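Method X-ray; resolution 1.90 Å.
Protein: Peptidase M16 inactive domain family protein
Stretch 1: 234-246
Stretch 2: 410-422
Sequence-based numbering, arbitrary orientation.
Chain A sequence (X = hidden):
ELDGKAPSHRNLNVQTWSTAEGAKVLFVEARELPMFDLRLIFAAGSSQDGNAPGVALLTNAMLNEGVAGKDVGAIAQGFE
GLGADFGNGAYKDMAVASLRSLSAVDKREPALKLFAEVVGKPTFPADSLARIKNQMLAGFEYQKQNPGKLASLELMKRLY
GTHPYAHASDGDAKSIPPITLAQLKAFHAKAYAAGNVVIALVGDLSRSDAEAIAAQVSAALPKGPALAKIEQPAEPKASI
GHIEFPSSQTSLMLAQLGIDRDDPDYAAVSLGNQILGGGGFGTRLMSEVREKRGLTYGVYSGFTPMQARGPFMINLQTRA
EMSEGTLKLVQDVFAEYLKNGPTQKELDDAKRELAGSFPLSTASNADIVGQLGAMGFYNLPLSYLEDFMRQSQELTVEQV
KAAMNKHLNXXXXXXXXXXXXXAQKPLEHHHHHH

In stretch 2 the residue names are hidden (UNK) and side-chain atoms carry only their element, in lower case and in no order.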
# COMPACT_ATOMS: atom_id res chain seq x y z
N ALA A 234 -0.99 -29.82 -15.90
CA ALA A 234 -0.62 -30.40 -17.17
C ALA A 234 -0.00 -29.30 -18.02
O ALA A 234 -0.34 -28.12 -17.84
CB ALA A 234 -1.85 -30.96 -17.87
N GLU A 235 0.90 -29.67 -18.92
CA GLU A 235 1.54 -28.70 -19.80
C GLU A 235 0.50 -28.14 -20.75
O GLU A 235 -0.04 -28.88 -21.58
CB GLU A 235 2.65 -29.37 -20.61
CG GLU A 235 3.91 -29.70 -19.82
CD GLU A 235 4.75 -28.47 -19.56
OE1 GLU A 235 4.22 -27.52 -18.94
OE2 GLU A 235 5.93 -28.45 -19.97
N PRO A 236 0.19 -26.84 -20.66
CA PRO A 236 -0.81 -26.25 -21.56
C PRO A 236 -0.24 -26.09 -22.97
O PRO A 236 0.97 -25.98 -23.15
CB PRO A 236 -1.09 -24.91 -20.90
CG PRO A 236 0.26 -24.53 -20.39
CD PRO A 236 0.74 -25.82 -19.76
N LYS A 237 -1.13 -26.08 -23.96
CA LYS A 237 -0.70 -25.90 -25.35
C LYS A 237 -0.47 -24.41 -25.60
O LYS A 237 -1.15 -23.57 -25.00
CB LYS A 237 -1.77 -26.43 -26.31
CG LYS A 237 -3.14 -25.81 -26.11
CD LYS A 237 -4.12 -26.22 -27.20
CE LYS A 237 -5.52 -25.67 -26.91
NZ LYS A 237 -5.51 -24.19 -26.71
N ALA A 238 0.48 -24.09 -26.46
CA ALA A 238 0.76 -22.69 -26.77
C ALA A 238 -0.47 -22.06 -27.41
O ALA A 238 -1.14 -22.69 -28.23
CB ALA A 238 1.96 -22.59 -27.71
N SER A 239 -0.77 -20.82 -27.04
CA SER A 239 -1.91 -20.14 -27.62
C SER A 239 -1.80 -18.63 -27.43
O SER A 239 -1.04 -18.16 -26.58
CB SER A 239 -3.22 -20.64 -26.98
OG SER A 239 -3.29 -20.31 -25.60
N ILE A 240 -2.55 -17.89 -28.23
CA ILE A 240 -2.55 -16.44 -28.15
C ILE A 240 -3.98 -15.95 -28.03
O ILE A 240 -4.86 -16.36 -28.79
CB ILE A 240 -1.91 -15.80 -29.40
CG1 ILE A 240 -0.43 -16.17 -29.47
CG2 ILE A 240 -2.05 -14.28 -29.35
CD1 ILE A 240 0.32 -15.54 -30.62
N GLY A 241 -4.22 -15.08 -27.05
CA GLY A 241 -5.54 -14.55 -26.83
C GLY A 241 -5.51 -13.04 -26.73
O GLY A 241 -4.51 -12.45 -26.32
N HIS A 242 -6.62 -12.40 -27.12
CA HIS A 242 -6.71 -10.95 -27.06
C HIS A 242 -8.01 -10.53 -26.42
O HIS A 242 -9.07 -11.05 -26.74
CB HIS A 242 -6.63 -10.36 -28.47
CG HIS A 242 -6.76 -8.87 -28.50
ND1 HIS A 242 -5.77 -8.02 -28.05
CD2 HIS A 242 -7.78 -8.07 -28.90
CE1 HIS A 242 -6.17 -6.77 -28.17
NE2 HIS A 242 -7.39 -6.77 -28.68
N ILE A 243 -7.91 -9.57 -25.50
CA ILE A 243 -9.09 -9.05 -24.82
C ILE A 243 -9.28 -7.62 -25.29
O ILE A 243 -8.46 -6.75 -24.99
CB ILE A 243 -8.92 -9.05 -23.30
CG1 ILE A 243 -8.60 -10.46 -22.81
CG2 ILE A 243 -10.20 -8.54 -22.65
CD1 ILE A 243 -8.33 -10.55 -21.32
N GLU A 244 -10.35 -7.38 -26.04
CA GLU A 244 -10.64 -6.05 -26.56
C GLU A 244 -10.95 -5.07 -25.44
O GLU A 244 -11.87 -5.29 -24.65
CB GLU A 244 -11.82 -6.12 -27.53
CG GLU A 244 -12.02 -4.86 -28.36
CD GLU A 244 -10.81 -4.53 -29.21
OE1 GLU A 244 -10.12 -5.47 -29.68
OE2 GLU A 244 -10.54 -3.33 -29.43
N PHE A 245 -10.17 -4.00 -25.37
CA PHE A 245 -10.35 -2.96 -24.36
C PHE A 245 -9.99 -1.65 -25.06
O PHE A 245 -8.81 -1.37 -25.29
CB PHE A 245 -9.40 -3.22 -23.18
CG PHE A 245 -9.85 -2.59 -21.90
CD1 PHE A 245 -10.87 -3.17 -21.15
CD2 PHE A 245 -9.26 -1.42 -21.43
CE1 PHE A 245 -11.29 -2.59 -19.95
CE2 PHE A 245 -9.67 -0.84 -20.24
CZ PHE A 245 -10.69 -1.42 -19.50
N PRO A 246 -11.00 -0.85 -25.41
CA PRO A 246 -10.85 0.44 -26.09
C PRO A 246 -9.93 1.47 -25.44
O PRO A 246 -9.83 2.60 -25.93
CB PRO A 246 -12.29 0.93 -26.22
CG PRO A 246 -12.96 0.32 -25.04
CD PRO A 246 -12.41 -1.07 -25.04
N UNK A 410 10.61 -21.67 -26.09
CA UNK A 410 9.90 -20.65 -26.86
C UNK A 410 8.60 -21.14 -27.49
O UNK A 410 7.70 -20.35 -27.74
c UNK A 410 12.01 -19.38 -27.35
c UNK A 410 11.24 -21.15 -28.93
c UNK A 410 10.81 -20.06 -27.97
N UNK A 411 8.51 -22.44 -27.75
CA UNK A 411 7.32 -23.03 -28.37
C UNK A 411 6.17 -23.29 -27.40
O UNK A 411 5.09 -23.72 -27.81
o UNK A 411 8.57 -23.23 -30.95
c UNK A 411 7.67 -24.36 -29.05
c UNK A 411 8.68 -24.21 -30.18
o UNK A 411 9.56 -25.08 -30.32
N UNK A 412 6.39 -23.04 -26.11
CA UNK A 412 5.36 -23.30 -25.11
C UNK A 412 4.67 -22.07 -24.54
O UNK A 412 3.77 -22.20 -23.71
c UNK A 412 6.91 -26.24 -23.09
n UNK A 412 8.48 -27.82 -24.23
c UNK A 412 6.47 -25.49 -24.34
c UNK A 412 5.96 -24.12 -23.96
c UNK A 412 7.28 -27.70 -23.37
N UNK A 413 5.09 -20.89 -24.98
CA UNK A 413 4.51 -19.65 -24.46
C UNK A 413 3.03 -19.45 -24.77
O UNK A 413 2.56 -19.71 -25.88
c UNK A 413 7.59 -16.29 -22.35
se UNK A 413 6.22 -17.44 -22.50
c UNK A 413 5.30 -18.44 -24.96
c UNK A 413 6.55 -18.13 -24.15
N UNK A 414 2.32 -19.00 -23.74
CA UNK A 414 0.90 -18.70 -23.83
C UNK A 414 0.88 -17.18 -23.75
O UNK A 414 1.42 -16.59 -22.80
c UNK A 414 0.12 -19.27 -22.64
c UNK A 414 0.26 -20.78 -22.62
c UNK A 414 -1.34 -18.87 -22.72
N UNK A 415 0.29 -16.54 -24.75
CA UNK A 415 0.27 -15.09 -24.78
C UNK A 415 -1.13 -14.50 -24.69
O UNK A 415 -2.07 -14.98 -25.33
c UNK A 415 0.95 -14.59 -26.04
c UNK A 415 1.04 -13.08 -26.03
c UNK A 415 3.00 -15.04 -27.48
c UNK A 415 2.34 -15.23 -26.14
N UNK A 416 -1.26 -13.46 -23.88
CA UNK A 416 -2.54 -12.79 -23.71
C UNK A 416 -2.32 -11.29 -23.66
O UNK A 416 -1.56 -10.79 -22.83
c UNK A 416 -4.55 -12.49 -22.24
c UNK A 416 -3.23 -13.24 -22.40
c UNK A 416 -3.47 -14.74 -22.42
N UNK A 417 -2.99 -10.58 -24.56
CA UNK A 417 -2.90 -9.13 -24.61
C UNK A 417 -4.27 -8.52 -24.39
O UNK A 417 -5.29 -9.12 -24.72
c UNK A 417 -2.36 -8.69 -25.97
o UNK A 417 -3.19 -9.16 -27.02
N UNK A 418 -4.29 -7.33 -23.80
CA UNK A 418 -5.54 -6.63 -23.55
C UNK A 418 -5.33 -5.20 -24.01
O UNK A 418 -4.46 -4.49 -23.50
c UNK A 418 -5.88 -6.66 -22.06
N UNK A 419 -6.14 -4.78 -24.98
CA UNK A 419 -6.03 -3.44 -25.50
C UNK A 419 -6.94 -3.30 -26.71
O UNK A 419 -7.70 -4.21 -27.02
N UNK A 420 -6.88 -2.16 -27.42
CA UNK A 420 -7.71 -1.93 -28.60
C UNK A 420 -7.07 -2.50 -29.85
O UNK A 420 -5.85 -2.68 -29.91
c UNK A 420 -6.12 -0.95 -27.08
c UNK A 420 -7.79 -0.42 -28.66
c UNK A 420 -6.39 -0.05 -28.27
N UNK A 421 -7.89 -2.78 -30.86
CA UNK A 421 -7.38 -3.29 -32.13
C UNK A 421 -7.17 -2.07 -33.02
O UNK A 421 -8.13 -1.50 -33.53
o UNK A 421 -8.51 -5.42 -31.97
c UNK A 421 -8.37 -4.26 -32.79
c UNK A 421 -7.88 -4.68 -34.17
N UNK A 422 -5.91 -1.67 -33.19
CA UNK A 422 -5.59 -0.49 -33.99
C UNK A 422 -4.49 -0.71 -35.01
O UNK A 422 -3.71 -1.67 -34.90
c UNK A 422 -6.33 1.11 -32.20
c UNK A 422 -3.99 0.25 -32.21
c UNK A 422 -5.17 0.68 -33.07
O HOH W 1 2.83 -23.95 -22.12

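Position 410 carries three carbons, one bearing the other two, and lies out of reach of the first stretch; this is the beta-branched Val-410. At 411 two carbons end in a pair of oxygens, a short carboxylate, hence Asp-411; its contact is made by the backbone, O lying 3.3 Å from Ala-238 CB. Position 412 has four carbons in a row ending in nitrogen, which defines Lys-412. Its CE approaches Glu-235 OE2 at 3.7 Å, and a water donates to both Lys-412 O (2.5 Å) and Pro-236 O (2.9 Å), bridging the two stretches ahead of the strands. The unbranched chain at 413, two carbons, selenium and a last carbon, is selenomethionine, Met-413; it points away, leaving O 3.5 Å from Ala-238 CB.

At 414, one carbon carries two more, one of them 4.4 Å from Pro-236 CG and the other 3.8 Å from Ser-239 OG: Val-414. Four carbons at 415, forked at the first with one arm two carbons long, identify Ile-415, whose CB packs 4.0 Å from Ile-240 CG1. Position 416 again has one carbon bearing two, and one branch lies 4.3 Å from Ile-243 CD1; this is Val-416, on the same sheet face as Val-414. At 417 a carbon is followed by one oxygen, the side chain of Ser-417. Its OG forms a hydrogen bond of 3.0 Å with His-242 ND1, at the edge of the imidazole. The lone carbon at 418 makes Ala-418, its CB 4.1 Å from Ile-243 CB.

Position 419 has no side-chain atoms and is Gly-419. At 420 three carbons close onto the backbone nitrogen, giving Pro-420; a CB on Gly-419 would clash with Pro-420 CD. With no hydrogen on that nitrogen, the 3.0 Å approach of Pro-420 N to Phe-245 O is not a hydrogen bond. At 421 one carbon carries an oxygen and a carbon: Thr-421. Its OG1 donates to Glu-244 OE1 (2.8 Å) and its N to Glu-244 OE2 (3.1 Å), so both carboxylate oxygens are engaged. Three carbons at 422, forked at the first, are Val-422, which makes no contact.

The contact is a parallel pairing of strands. Ser-239 O accepts from Ile-415 N (2.8 Å), Gly-241 N donates to Ile-415 O (2.8 Å), and the alternation continues to Phe-245 N and Gly-419 O (3.0 Å). Ile-243, Val-416 and Ala-418 pack on one face; on the other, His-242 and Ser-417 add a polar link, and Glu-244 holds Thr-421 just beyond the strand.

Stretch 2 410-422: VDKMVIVSAGPTV
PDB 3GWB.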